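Local coordinates for Ro sixty-related protein, RSR (Deinococcus radiodurans, PDB 2NVO), which binds several small RNAs that accumulate during recovery from ultraviolet irradiation and contributes to the bacterium's resistance to ultraviolet light, at residues A[449-454]-A[483-488]; A[477-482]-A[507-512]. All coordinates share one frame; numbering follows the deposited sequence.

Interaction 1: A[449-454]-A[483-488]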
# COMPACT_ATOMS: atom_id res chain seq x y z
N TRP A 449 19.09 -25.65 -8.72
CA TRP A 449 18.53 -26.88 -8.20
C TRP A 449 17.35 -27.36 -9.04
O TRP A 449 17.27 -28.54 -9.38
CB TRP A 449 18.09 -26.72 -6.75
CG TRP A 449 17.46 -27.96 -6.15
CD1 TRP A 449 18.11 -29.02 -5.58
CD2 TRP A 449 16.06 -28.24 -6.03
NE1 TRP A 449 17.20 -29.94 -5.12
CE2 TRP A 449 15.94 -29.50 -5.40
CE3 TRP A 449 14.89 -27.56 -6.42
CZ2 TRP A 449 14.70 -30.09 -5.14
CZ3 TRP A 449 13.65 -28.15 -6.16
CH2 TRP A 449 13.57 -29.41 -5.52
N ALA A 450 16.43 -26.46 -9.36
CA ALA A 450 15.23 -26.84 -10.10
C ALA A 450 15.60 -27.38 -11.49
O ALA A 450 14.97 -28.33 -11.97
CB ALA A 450 14.27 -25.66 -10.24
N ALA A 451 16.59 -26.78 -12.13
CA ALA A 451 17.02 -27.24 -13.46
C ALA A 451 17.63 -28.64 -13.37
O ALA A 451 17.32 -29.52 -14.18
CB ALA A 451 17.99 -26.27 -14.08
N GLN A 452 18.49 -28.83 -12.37
CA GLN A 452 19.05 -30.13 -12.06
C GLN A 452 17.97 -31.19 -11.82
O GLN A 452 18.10 -32.34 -12.25
CB GLN A 452 19.94 -30.01 -10.82
CG GLN A 452 20.66 -31.29 -10.42
CD GLN A 452 21.80 -31.04 -9.44
OE1 GLN A 452 21.95 -29.95 -8.90
NE2 GLN A 452 22.62 -32.07 -9.22
N GLU A 453 16.90 -30.80 -11.14
CA GLU A 453 15.81 -31.73 -10.85
C GLU A 453 14.76 -31.75 -11.96
O GLU A 453 13.75 -32.42 -11.84
CB GLU A 453 15.14 -31.38 -9.51
CG GLU A 453 16.10 -31.35 -8.30
CD GLU A 453 16.95 -32.60 -8.16
OE1 GLU A 453 16.38 -33.71 -8.07
OE2 GLU A 453 18.20 -32.49 -8.14
N ARG A 454 15.01 -31.02 -13.04
CA ARG A 454 14.03 -30.83 -14.11
C ARG A 454 12.62 -30.53 -13.59
O ARG A 454 11.62 -31.06 -14.11
CB ARG A 454 14.06 -32.02 -15.08
CG ARG A 454 15.46 -32.32 -15.61
CD ARG A 454 15.48 -33.53 -16.55
NE ARG A 454 14.59 -34.59 -16.09
CZ ARG A 454 13.35 -34.77 -16.54
NH1 ARG A 454 12.85 -33.95 -17.46
NH2 ARG A 454 12.61 -35.76 -16.06
N ALA A 483 16.30 -21.69 -18.59
CA ALA A 483 15.59 -21.50 -19.85
C ALA A 483 16.18 -22.43 -20.90
O ALA A 483 15.45 -23.08 -21.63
CB ALA A 483 15.71 -20.06 -20.30
N GLN A 484 17.51 -22.50 -20.96
CA GLN A 484 18.18 -23.35 -21.94
C GLN A 484 17.89 -24.84 -21.79
O GLN A 484 17.83 -25.57 -22.78
CB GLN A 484 19.70 -23.12 -21.93
CG GLN A 484 20.13 -21.99 -22.86
CD GLN A 484 21.35 -21.23 -22.36
OE1 GLN A 484 22.13 -21.73 -21.53
NE2 GLN A 484 21.53 -20.01 -22.87
N LYS A 485 17.72 -25.30 -20.55
CA LYS A 485 17.51 -26.71 -20.31
C LYS A 485 16.05 -27.10 -20.30
O LYS A 485 15.70 -28.23 -20.65
CB LYS A 485 18.17 -27.14 -18.99
CG LYS A 485 17.66 -28.48 -18.51
CD LYS A 485 18.53 -29.08 -17.44
CE LYS A 485 18.08 -30.51 -17.15
NZ LYS A 485 18.86 -31.13 -16.06
N MET A 486 15.18 -26.17 -19.92
CA MET A 486 13.78 -26.51 -19.68
C MET A 486 12.82 -25.93 -20.72
O MET A 486 11.66 -26.33 -20.78
CB MET A 486 13.35 -26.09 -18.27
CG MET A 486 14.21 -26.72 -17.19
SD MET A 486 13.85 -28.46 -17.02
CE MET A 486 12.10 -28.42 -16.67
N GLY A 487 13.31 -24.99 -21.52
CA GLY A 487 12.52 -24.40 -22.59
C GLY A 487 11.49 -23.35 -22.17
O GLY A 487 10.61 -22.99 -22.95
N ARG A 488 11.61 -22.88 -20.93
CA ARG A 488 10.77 -21.82 -20.38
C ARG A 488 11.66 -20.82 -19.65
O ARG A 488 12.68 -21.19 -19.06
CB ARG A 488 9.77 -22.40 -19.38
CG ARG A 488 8.36 -22.58 -19.90
CD ARG A 488 8.37 -23.49 -21.10
NE ARG A 488 7.05 -23.73 -21.69
CZ ARG A 488 6.90 -24.22 -22.91
NH1 ARG A 488 7.98 -24.48 -23.65
NH2 ARG A 488 5.68 -24.44 -23.41
O HOH W 1 19.41 -33.48 -14.56
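Lys485 reaches across from the last turn of helix 475-486 to the C-terminal end of helix 445-452, and Arg454 lies over the far part of its chain. The CB of Lys485 points toward 449-454, and CG stands anti to the backbone N (chi1 164°). The chain beyond is extended at every torsion. CD is the first atom to meet the partner helix, 3.5 Å from the carbonyl O of Ala451 and 4.4 Å from the CB of that residue. CE comes nearer to the same oxygen and also lies 3.5 Å from Arg454 CG. At the tip, NZ donates a hydrogen bond of 2.9 Å to Ala451 O. The nitrogen stands above the carbonyl plane, 38° out of it, while Arg454 N approaches this oxygen from the opposite face at 3.0 Å. That second bond belongs to a Schellman motif: Arg454, the first residue to leave the helix, has positive phi, and the chain turns back on the last turn. The lysine thus adds a positive group at the helix C-terminus, where it would be expected to offset the negative end of the helix dipole. A water links NZ to Gln452 O, although its bond from NZ is weak. The Arg454 side chain crosses the lysine at about a right angle, its CG meeting both CE and NZ. Arg454 NE stays 5.5 Å from Lys485 NZ, so the two like charges are near without contact and probably repel somewhat. Met486, bent at chi2 and chi3, packs on the backbone of the same arginine: SD lies 3.8 Å from Arg454 CA, and CE rests against its C and O. The methionine also touches Asp456, in the loop after helix 445-452.

Interaction 2: A[477-482]-A[507-512]; sequences VALDQY and PQRRDM
Asp480 and Arg509 both hold CG anti to the carbonyl carbon (chi1 -65° and -59°), and the arginine chain then bends at chi3, which places NE on the side of Asp511; the guanidinium lies between Asp480 on the helix and Asp511 in its own loop. The two carboxylates are gripped differently. NH1 and NH2 of Arg509 converge end-on on a single oxygen, Asp480 OD1, at 3.1 Å each. Both come from the same face of the carboxylate, and the two flat groups are turned 34° apart; a further bond from NH1 to Asp480 OD2 is weak. Asp511 is held side-on and more squarely: Arg509 NE donates to Asp511 OD1 at 2.9 Å, nearly straight, and NH2 donates to Asp511 OD2 at 2.7 Å. Both oxygens use their syn lone pairs. NH2 therefore serves both acids, and bonds along two edges should restrict rotation of the guanidinium. The positive charge probably also eases the repulsion between Asp480 OD1 and Asp511 OD2, which stay 5.4 Å apart.

Beside this network the contact turns apolar. Leu479 CB lies 3.8 Å from Arg509 NH2, in an oblique position, while CD1 packs against Met512 CG at 3.9 Å. The leucine also touches Ile447, Pro490 and Leu492, and the methionine shares Leu492, which joins the pair to strand 491-496. A three-residue salt-bridge network thus flanks a buried leucine-methionine pair, fastening a helix to the loop that leads into strand 512-517, within the alternating helix-and-parallel-strand architecture of a von Willebrand factor A domain.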
# COMPACT_ATOMS: atom_id res chain seq x y z
N VAL A 477 22.88 -15.90 -14.75
CA VAL A 477 23.39 -17.08 -15.44
C VAL A 477 22.50 -18.29 -15.13
O VAL A 477 22.13 -19.06 -16.03
CB VAL A 477 24.86 -17.36 -15.04
CG1 VAL A 477 25.29 -18.75 -15.45
CG2 VAL A 477 25.77 -16.30 -15.63
N ALA A 478 22.14 -18.44 -13.86
CA ALA A 478 21.21 -19.49 -13.44
C ALA A 478 19.91 -19.47 -14.24
O ALA A 478 19.47 -20.50 -14.72
CB ALA A 478 20.91 -19.40 -11.93
N LEU A 479 19.30 -18.30 -14.35
CA LEU A 479 18.03 -18.19 -15.07
C LEU A 479 18.17 -18.54 -16.56
O LEU A 479 17.28 -19.17 -17.14
CB LEU A 479 17.43 -16.80 -14.90
CG LEU A 479 16.85 -16.49 -13.51
CD1 LEU A 479 16.65 -14.99 -13.35
CD2 LEU A 479 15.54 -17.25 -13.33
N ASP A 480 19.27 -18.09 -17.16
CA ASP A 480 19.59 -18.45 -18.54
C ASP A 480 19.72 -19.96 -18.71
O ASP A 480 19.13 -20.53 -19.63
CB ASP A 480 20.89 -17.78 -18.98
CG ASP A 480 20.78 -16.27 -19.03
OD1 ASP A 480 19.65 -15.76 -19.16
OD2 ASP A 480 21.82 -15.59 -18.95
N GLN A 481 20.49 -20.59 -17.84
CA GLN A 481 20.67 -22.03 -17.86
C GLN A 481 19.37 -22.80 -17.71
O GLN A 481 19.17 -23.83 -18.36
CB GLN A 481 21.71 -22.48 -16.82
CG GLN A 481 23.12 -22.08 -17.18
CD GLN A 481 24.14 -22.46 -16.12
OE1 GLN A 481 23.83 -23.16 -15.16
NE2 GLN A 481 25.37 -21.99 -16.29
N TYR A 482 18.46 -22.30 -16.88
CA TYR A 482 17.16 -22.95 -16.70
C TYR A 482 16.37 -22.89 -18.01
O TYR A 482 15.84 -23.89 -18.47
CB TYR A 482 16.34 -22.27 -15.58
CG TYR A 482 15.04 -22.98 -15.28
CD1 TYR A 482 14.93 -23.87 -14.22
CD2 TYR A 482 13.92 -22.76 -16.06
CE1 TYR A 482 13.71 -24.53 -13.96
CE2 TYR A 482 12.72 -23.39 -15.81
CZ TYR A 482 12.62 -24.27 -14.77
OH TYR A 482 11.41 -24.88 -14.56
N PRO A 507 19.01 -4.70 -13.94
CA PRO A 507 18.18 -3.59 -14.45
C PRO A 507 17.90 -3.76 -15.94
O PRO A 507 16.86 -3.33 -16.42
CB PRO A 507 19.07 -2.36 -14.22
CG PRO A 507 20.00 -2.76 -13.13
CD PRO A 507 20.27 -4.21 -13.36
N GLN A 508 18.83 -4.39 -16.64
CA GLN A 508 18.69 -4.64 -18.07
C GLN A 508 17.76 -5.81 -18.40
O GLN A 508 17.33 -5.97 -19.54
CB GLN A 508 20.06 -4.89 -18.70
CG GLN A 508 21.09 -3.81 -18.41
CD GLN A 508 22.29 -3.88 -19.35
OE1 GLN A 508 22.40 -4.80 -20.16
NE2 GLN A 508 23.19 -2.89 -19.25
N ARG A 509 17.42 -6.63 -17.41
CA ARG A 509 16.50 -7.73 -17.66
C ARG A 509 15.10 -7.39 -17.18
O ARG A 509 14.90 -6.39 -16.52
CB ARG A 509 17.00 -9.01 -16.99
CG ARG A 509 18.39 -9.43 -17.47
CD ARG A 509 18.95 -10.55 -16.63
NE ARG A 509 18.16 -11.77 -16.76
CZ ARG A 509 18.59 -12.88 -17.35
NH1 ARG A 509 19.81 -12.94 -17.87
NH2 ARG A 509 17.78 -13.94 -17.41
N ARG A 510 14.13 -8.22 -17.55
CA ARG A 510 12.76 -8.00 -17.12
C ARG A 510 12.27 -9.11 -16.22
O ARG A 510 11.19 -9.00 -15.64
CB ARG A 510 11.82 -7.89 -18.33
CG ARG A 510 12.00 -6.62 -19.12
CD ARG A 510 10.79 -6.33 -20.00
NE ARG A 510 9.58 -6.08 -19.21
CZ ARG A 510 8.48 -6.82 -19.26
NH1 ARG A 510 8.41 -7.87 -20.08
NH2 ARG A 510 7.44 -6.52 -18.49
N ASP A 511 13.07 -10.18 -16.10
CA ASP A 511 12.63 -11.38 -15.40
C ASP A 511 13.01 -11.39 -13.91
O ASP A 511 12.95 -12.42 -13.27
CB ASP A 511 13.14 -12.66 -16.10
CG ASP A 511 14.66 -12.67 -16.29
OD1 ASP A 511 15.36 -11.73 -15.86
OD2 ASP A 511 15.18 -13.64 -16.89
N MET A 512 13.39 -10.23 -13.37
CA MET A 512 13.90 -10.17 -12.00
C MET A 512 13.33 -9.00 -11.22
O MET A 512 13.19 -7.90 -11.75
CB MET A 512 15.43 -10.05 -12.00
CG MET A 512 16.12 -11.15 -12.76
SD MET A 512 17.91 -10.95 -12.83
CE MET A 512 18.43 -11.70 -11.29

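How the interactions relate
Helix 475-486 is common to both contacts: interaction 2 uses its residues 477-482, and interaction 1 its final turn and the residues after it. The centres of the two contacts lie 13 Å apart. Tyr482 connects them directly, with CD1 3.9 Å from Ala451 CB and CE1 3.9 Å from Ala450 CB, while its OH hydrogen-bonds to Leu455 O and Val457 N. The helix is thereby tied to the C-terminal end of helix 445-452 and the turn after it through interaction 1, and to the loop before strand 512-517 through interaction 2, the first a surface contact and the second partly buried. Both lie away from the calcium ion bound by Ser372, Ser374 and Glu467.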